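Local coordinates for protein putative tetR family transcriptional regulator (PDB 2Q24) that probably binds cis-regulatory DNA as a TetR-family transcriptional regulator, through a predicted N-terminal helix-turn-helix motif, at residues V70-C74 / S125-I129; P85-L90 / A140-I146. All blocks are in the same frame, centred on the assembly; numbering follows the deposited sequence.

Overall arrangement
From the N terminus, the chain runs through helix 17-31, then helices 37-43 and 48-54 of the predicted DNA-binding helix-turn-helix, into helix 58-75. Contact 1 (70-74 / 125-129) joins the C-terminal end of that helix to the start of helix 125-142, closing a loop of 50 mostly helical residues. Contact 2 (85-90 / 140-146) opens inside this loop and ends beyond it, so the two cross. It joins the start of helix 86-106 to the other end of helix 125-142. Their centres lie about 20 Å apart. The shared helix thus meets helix 58-75 near the chain centre and helix 86-106 at the periphery of the mainly helical C-terminal part.

Contact 1 of 2, residues V70-C74 / S125-I129; sequences VARLC and SRQLI
In this all-helical TetR-family fold, residues 70-74, near the end of helix 58-75, pack against 125-129, the first turn of helix 125-142. Both segments are regular alpha-helix and run nearly parallel, their axes 14° apart and 9.9 Å at closest approach. The CA atoms pair V70 with S125 (6.5 Å) and C74 with I129 (5.8 Å), one helical turn further on. Each turn carries its i to i+4 bond, C74 N to V70 O at 3.0 Å and I129 N to S125 O at 2.9 Å. V70, in the t rotamer, points its CA-to-CB bond at the partner; CG2 touches S125 OG at 3.7 Å, while CG1 lies 4.3 Å from L128 CD1 and 4.1 Å from I129 CG1. S125 OG hydrogen-bonds to Y122 O and meets the V70 methyl by van der Waals packing. L73 (chi1 t, chi2 p) brings CD2 to 4.2 Å from I129 CG1. Y100 of helix 86-106 packs on V70 and I129, so three helices share this buried core, and L128 also packs against D75 of the second subunit. C74, chi1 m, rests its sulfur against both L128 and I129 (both chi1 m, chi2 t): SG sits 3.9 Å from L128 CB, 3.7 Å from I129 CG1 and 3.6 Å from L128 O.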
ATOM      1  N   VAL B  70       2.035  -5.180  -5.429  1.00 23.09           N
ATOM      2  CA  VAL B  70       2.073  -4.952  -3.963  1.00 22.49           C
ATOM      3  C   VAL B  70       0.662  -4.731  -3.429  1.00 20.95           C
ATOM      4  O   VAL B  70       0.267  -5.336  -2.439  1.00 21.98           O
ATOM      5  CB  VAL B  70       2.970  -3.727  -3.648  1.00 21.82           C
ATOM      6  CG1 VAL B  70       2.857  -3.298  -2.136  1.00 23.35           C
ATOM      7  CG2 VAL B  70       4.459  -4.084  -4.004  1.00 22.36           C
ATOM      8  N   ALA B  71      -0.109  -3.848  -4.059  1.00 21.94           N
ATOM      9  CA  ALA B  71      -1.429  -3.537  -3.531  1.00 22.02           C
ATOM     10  C   ALA B  71      -2.348  -4.758  -3.602  1.00 22.57           C
ATOM     11  O   ALA B  71      -3.090  -5.045  -2.648  1.00 22.90           O
ATOM     12  CB  ALA B  71      -2.032  -2.361  -4.261  1.00 21.99           C
ATOM     13  N   ARG B  72      -2.295  -5.516  -4.689  1.00 23.08           N
ATOM     14  CA  ARG B  72      -3.126  -6.739  -4.740  1.00 24.10           C
ATOM     15  C   ARG B  72      -2.782  -7.735  -3.609  1.00 24.97           C
ATOM     16  O   ARG B  72      -3.686  -8.309  -3.011  1.00 24.33           O
ATOM     17  CB  ARG B  72      -3.063  -7.407  -6.107  1.00 25.35           C
ATOM     18  CG  ARG B  72      -3.887  -6.568  -7.107  1.00 26.90           C
ATOM     19  CD  ARG B  72      -3.974  -7.265  -8.483  1.00 35.88           C
ATOM     20  NE  ARG B  72      -2.745  -7.047  -9.240  1.00 40.98           N
ATOM     21  N   LEU B  73      -1.494  -7.879  -3.316  1.00 25.27           N
ATOM     22  CA  LEU B  73      -1.020  -8.747  -2.250  1.00 24.51           C
ATOM     23  C   LEU B  73      -1.571  -8.271  -0.892  1.00 24.22           C
ATOM     24  O   LEU B  73      -2.115  -9.060  -0.126  1.00 24.31           O
ATOM     25  CB  LEU B  73       0.509  -8.773  -2.245  1.00 24.35           C
ATOM     26  CG  LEU B  73       1.115  -9.546  -1.075  1.00 25.42           C
ATOM     27  CD1 LEU B  73       0.728 -11.029  -1.171  1.00 21.78           C
ATOM     28  CD2 LEU B  73       2.644  -9.368  -1.077  1.00 25.28           C
ATOM     29  N   CYS B  74      -1.440  -6.971  -0.605  1.00 23.76           N
ATOM     30  CA  CYS B  74      -1.904  -6.427   0.649  1.00 23.79           C
ATOM     31  C   CYS B  74      -3.419  -6.484   0.824  1.00 24.09           C
ATOM     32  O   CYS B  74      -3.930  -6.807   1.896  1.00 23.64           O
ATOM     33  CB  CYS B  74      -1.384  -4.981   0.838  1.00 24.40           C
ATOM     34  SG  CYS B  74       0.417  -4.917   0.986  1.00 24.70           S
ATOM     35  N   SER B 125       6.242   0.209   0.090  1.00 22.26           N
ATOM     36  CA  SER B 125       5.829  -1.235  -0.101  1.00 23.72           C
ATOM     37  C   SER B 125       6.186  -2.170   1.072  1.00 23.16           C
ATOM     38  O   SER B 125       5.361  -2.999   1.474  1.00 22.65           O
ATOM     39  CB  SER B 125       6.367  -1.858  -1.419  1.00 22.55           C
ATOM     40  OG  SER B 125       5.996  -1.040  -2.491  1.00 26.08           O
ATOM     41  N   ARG B 126       7.402  -2.048   1.590  1.00 24.11           N
ATOM     42  CA  ARG B 126       7.826  -2.903   2.678  1.00 25.03           C
ATOM     43  C   ARG B 126       6.868  -2.715   3.873  1.00 23.62           C
ATOM     44  O   ARG B 126       6.456  -3.687   4.495  1.00 24.68           O
ATOM     45  CB  ARG B 126       9.295  -2.647   3.070  1.00 25.71           C
ATOM     46  CG  ARG B 126       9.796  -3.579   4.191  1.00 28.94           C
ATOM     47  CD  ARG B 126      11.157  -3.118   4.692  1.00 33.87           C
ATOM     48  N   GLN B 127       6.554  -1.475   4.204  1.00 24.54           N
ATOM     49  CA  GLN B 127       5.672  -1.170   5.342  0.50 23.79           C
ATOM     50  C   GLN B 127       4.257  -1.715   5.107  1.00 23.92           C
ATOM     51  O   GLN B 127       3.620  -2.259   6.014  1.00 23.70           O
ATOM     52  CB  GLN B 127       5.621   0.351   5.569  0.50 23.58           C
ATOM     53  CG  GLN B 127       6.997   0.998   5.835  0.50 25.76           C
ATOM     54  CD  GLN B 127       7.710   1.569   4.591  0.50 28.44           C
ATOM     55  OE1 GLN B 127       8.070   0.850   3.644  0.50 23.31           O
ATOM     56  NE2 GLN B 127       7.961   2.878   4.629  0.50 30.53           N
ATOM     57  N   LEU B 128       3.735  -1.506   3.903  1.00 22.27           N
ATOM     58  CA  LEU B 128       2.371  -1.975   3.570  1.00 22.61           C
ATOM     59  C   LEU B 128       2.300  -3.510   3.731  1.00 22.98           C
ATOM     60  O   LEU B 128       1.354  -4.062   4.324  1.00 22.84           O
ATOM     61  CB  LEU B 128       2.027  -1.590   2.122  1.00 22.10           C
ATOM     62  CG  LEU B 128       1.796  -0.097   1.817  1.00 23.06           C
ATOM     63  CD1 LEU B 128       1.777   0.107   0.285  1.00 25.63           C
ATOM     64  CD2 LEU B 128       0.475   0.324   2.418  1.00 23.87           C
ATOM     65  N   ILE B 129       3.315  -4.192   3.190  1.00 22.41           N
ATOM     66  CA  ILE B 129       3.292  -5.662   3.205  1.00 21.91           C
ATOM     67  C   ILE B 129       3.542  -6.176   4.611  1.00 21.53           C
ATOM     68  O   ILE B 129       2.899  -7.110   5.060  1.00 22.42           O
ATOM     69  CB  ILE B 129       4.369  -6.229   2.304  1.00 22.64           C
ATOM     70  CG1 ILE B 129       4.005  -5.927   0.838  1.00 23.70           C
ATOM     71  CG2 ILE B 129       4.483  -7.762   2.555  1.00 23.41           C
ATOM     72  CD1 ILE B 129       5.178  -6.116  -0.125  1.00 26.05           C
TER

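Contact 2 of 2, residues P85-L90 / A140-I146; sequences PPAEAL and AAAAGEI
In the SbtR-like C-terminal region, the E145 carboxylate, just past the C-terminal end of helix 125-142, accepts a hydrogen bond from an amide at the N-terminal end of helix 86-106. P85 is the N-cap residue (phi/psi -57/146); P86 to L90 are helical, with A89 N to P85 O at 2.8 Å and L90 N to P86 O at 2.9 Å. Opposite, helix 125-142 ends in a Schellman motif: G144 takes positive phi (71/16), and E145 N reaches A140 O at 2.9 Å, G144 N reaches A141 O at 3.0 Å. This turn swings E145 back toward the other segment. Its side chain is extended beyond CB (chi1 m, chi2 t, chi3 7°), so that E145 OE1 accepts a hydrogen bond from A87 N at 2.9 Å and 168°, satisfying a first-turn amide that has no helical acceptor. OE1 also lies 3.4 Å from P86 CD, and one water donates to E145 OE1 (2.8 Å) while weakly accepting from E88 N (3.3 Å). Apolar contacts lie beside the carboxylate. P86 sets CB 4.0 Å from A140 CB and CG 3.8 Å from A143 CB; the CA atoms of P86 and A140 are 4.7 Å apart. I146, extended (-133/162) with chi1 p and chi2 t, places CG2 4.4 Å from A87 CB and CD1 4.5 Å from CD2 of L90 (chi1 t, chi2 p). Around this partly buried contact, L90 continues onto L133 and L136 of helix 125-142, L186 covers L90 and I146, and L81 of helix 77-83 packs on P86.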
ATOM      1  N   PRO B  85     -10.043 -19.901   8.301  1.00 24.14           N
ATOM      2  CA  PRO B  85      -9.546 -19.746   9.675  1.00 24.17           C
ATOM      3  C   PRO B  85      -8.211 -19.006   9.575  1.00 23.54           C
ATOM      4  O   PRO B  85      -7.489 -19.139   8.554  1.00 23.31           O
ATOM      5  CB  PRO B  85      -9.286 -21.186  10.112  1.00 24.58           C
ATOM      6  CG  PRO B  85     -10.095 -22.045   9.183  1.00 26.60           C
ATOM      7  CD  PRO B  85     -10.155 -21.318   7.899  1.00 24.75           C
ATOM      8  N   PRO B  86      -7.896 -18.145  10.570  1.00 23.42           N
ATOM      9  CA  PRO B  86      -6.806 -17.204  10.343  1.00 23.70           C
ATOM     10  C   PRO B  86      -5.431 -17.778  10.081  1.00 22.28           C
ATOM     11  O   PRO B  86      -4.729 -17.211   9.241  1.00 22.65           O
ATOM     12  CB  PRO B  86      -6.821 -16.288  11.576  1.00 23.81           C
ATOM     13  CG  PRO B  86      -7.597 -17.018  12.593  1.00 24.72           C
ATOM     14  CD  PRO B  86      -8.593 -17.902  11.846  1.00 23.51           C
ATOM     15  N   ALA B  87      -5.053 -18.896  10.705  1.00 22.59           N
ATOM     16  CA  ALA B  87      -3.757 -19.512  10.358  1.00 22.90           C
ATOM     17  C   ALA B  87      -3.715 -20.017   8.908  1.00 23.48           C
ATOM     18  O   ALA B  87      -2.679 -19.951   8.266  1.00 22.06           O
ATOM     19  CB  ALA B  87      -3.386 -20.664  11.353  1.00 24.91           C
ATOM     20  N   GLU B  88      -4.845 -20.516   8.410  1.00 23.75           N
ATOM     21  CA  GLU B  88      -4.951 -20.897   6.995  1.00 23.85           C
ATOM     22  C   GLU B  88      -5.010 -19.687   6.091  1.00 22.93           C
ATOM     23  O   GLU B  88      -4.441 -19.729   4.987  1.00 21.64           O
ATOM     24  CB  GLU B  88      -6.178 -21.769   6.802  1.00 25.58           C
ATOM     25  CG  GLU B  88      -5.987 -23.144   7.404  1.00 28.73           C
ATOM     26  CD  GLU B  88      -7.154 -24.087   7.140  1.00 32.56           C
ATOM     27  OE1 GLU B  88      -7.888 -23.951   6.120  1.00 29.53           O
ATOM     28  OE2 GLU B  88      -7.354 -25.003   7.977  1.00 35.39           O
ATOM     29  N   ALA B  89      -5.680 -18.611   6.519  1.00 22.13           N
ATOM     30  CA  ALA B  89      -5.499 -17.320   5.782  1.00 21.66           C
ATOM     31  C   ALA B  89      -4.012 -16.920   5.653  1.00 21.21           C
ATOM     32  O   ALA B  89      -3.516 -16.601   4.546  1.00 20.94           O
ATOM     33  CB  ALA B  89      -6.363 -16.149   6.388  1.00 22.03           C
ATOM     34  N   LEU B  90      -3.294 -16.875   6.789  1.00 20.66           N
ATOM     35  CA  LEU B  90      -1.854 -16.632   6.785  1.00 22.44           C
ATOM     36  C   LEU B  90      -1.107 -17.551   5.791  1.00 21.23           C
ATOM     37  O   LEU B  90      -0.393 -17.057   4.924  1.00 21.93           O
ATOM     38  CB  LEU B  90      -1.315 -16.750   8.242  1.00 20.85           C
ATOM     39  CG  LEU B  90       0.201 -16.657   8.381  1.00 23.34           C
ATOM     40  CD1 LEU B  90       0.684 -15.212   7.909  1.00 23.99           C
ATOM     41  CD2 LEU B  90       0.446 -16.924   9.897  1.00 24.07           C
ATOM     42  N   ALA B 140      -4.486 -14.601  13.772  1.00 23.19           N
ATOM     43  CA  ALA B 140      -4.195 -16.025  14.064  1.00 24.65           C
ATOM     44  C   ALA B 140      -3.763 -16.187  15.537  1.00 25.39           C
ATOM     45  O   ALA B 140      -4.111 -17.189  16.173  1.00 25.29           O
ATOM     46  CB  ALA B 140      -3.129 -16.589  13.063  1.00 25.07           C
ATOM     47  N   ALA B 141      -3.031 -15.201  16.085  1.00 23.69           N
ATOM     48  CA  ALA B 141      -2.642 -15.279  17.521  1.00 24.96           C
ATOM     49  C   ALA B 141      -3.845 -15.071  18.428  1.00 24.91           C
ATOM     50  O   ALA B 141      -3.994 -15.760  19.455  1.00 25.79           O
ATOM     51  CB  ALA B 141      -1.536 -14.252  17.870  1.00 24.91           C
ATOM     52  N   ALA B 142      -4.741 -14.163  18.027  1.00 24.85           N
ATOM     53  CA  ALA B 142      -5.927 -13.912  18.850  1.00 26.74           C
ATOM     54  C   ALA B 142      -6.795 -15.168  18.954  1.00 26.74           C
ATOM     55  O   ALA B 142      -7.435 -15.442  20.003  1.00 27.87           O
ATOM     56  CB  ALA B 142      -6.742 -12.731  18.258  1.00 25.47           C
ATOM     57  N   ALA B 143      -6.789 -15.963  17.880  1.00 26.24           N
ATOM     58  CA  ALA B 143      -7.590 -17.167  17.827  1.00 26.28           C
ATOM     59  C   ALA B 143      -6.894 -18.371  18.472  1.00 26.48           C
ATOM     60  O   ALA B 143      -7.440 -19.470  18.507  1.00 26.89           O
ATOM     61  CB  ALA B 143      -7.997 -17.482  16.359  1.00 26.55           C
ATOM     62  N   GLY B 144      -5.698 -18.144  18.999  1.00 25.58           N
ATOM     63  CA  GLY B 144      -4.881 -19.184  19.588  1.00 26.59           C
ATOM     64  C   GLY B 144      -4.285 -20.164  18.597  1.00 26.49           C
ATOM     65  O   GLY B 144      -3.817 -21.224  19.009  1.00 27.15           O
ATOM     66  N   GLU B 145      -4.283 -19.823  17.300  1.00 26.03           N
ATOM     67  CA  GLU B 145      -3.868 -20.780  16.277  1.00 25.88           C
ATOM     68  C   GLU B 145      -2.383 -20.697  15.988  1.00 26.28           C
ATOM     69  O   GLU B 145      -1.832 -21.605  15.350  1.00 27.33           O
ATOM     70  CB  GLU B 145      -4.673 -20.545  14.974  1.00 26.14           C
ATOM     71  CG  GLU B 145      -6.133 -20.997  15.138  1.00 28.75           C
ATOM     72  CD  GLU B 145      -7.005 -20.752  13.891  1.00 30.84           C
ATOM     73  OE1 GLU B 145      -6.468 -20.351  12.831  1.00 31.04           O
ATOM     74  OE2 GLU B 145      -8.230 -20.946  14.001  1.00 34.10           O
ATOM     75  N   ILE B 146      -1.779 -19.565  16.356  1.00 25.23           N
ATOM     76  CA  ILE B 146      -0.327 -19.414  16.338  1.00 24.12           C
ATOM     77  C   ILE B 146       0.132 -18.786  17.637  1.00 25.25           C
ATOM     78  O   ILE B 146      -0.666 -18.149  18.385  1.00 23.42           O
ATOM     79  CB  ILE B 146       0.225 -18.553  15.140  1.00 24.51           C
ATOM     80  CG1 ILE B 146      -0.311 -17.121  15.188  1.00 23.45           C
ATOM     81  CG2 ILE B 146      -0.026 -19.271  13.792  1.00 24.49           C
ATOM     82  CD1 ILE B 146       0.525 -16.129  14.294  1.00 23.01           C
TER
HETATM   83  O   HOH W   1      -6.283 -22.324  10.834  1.00 46.63           O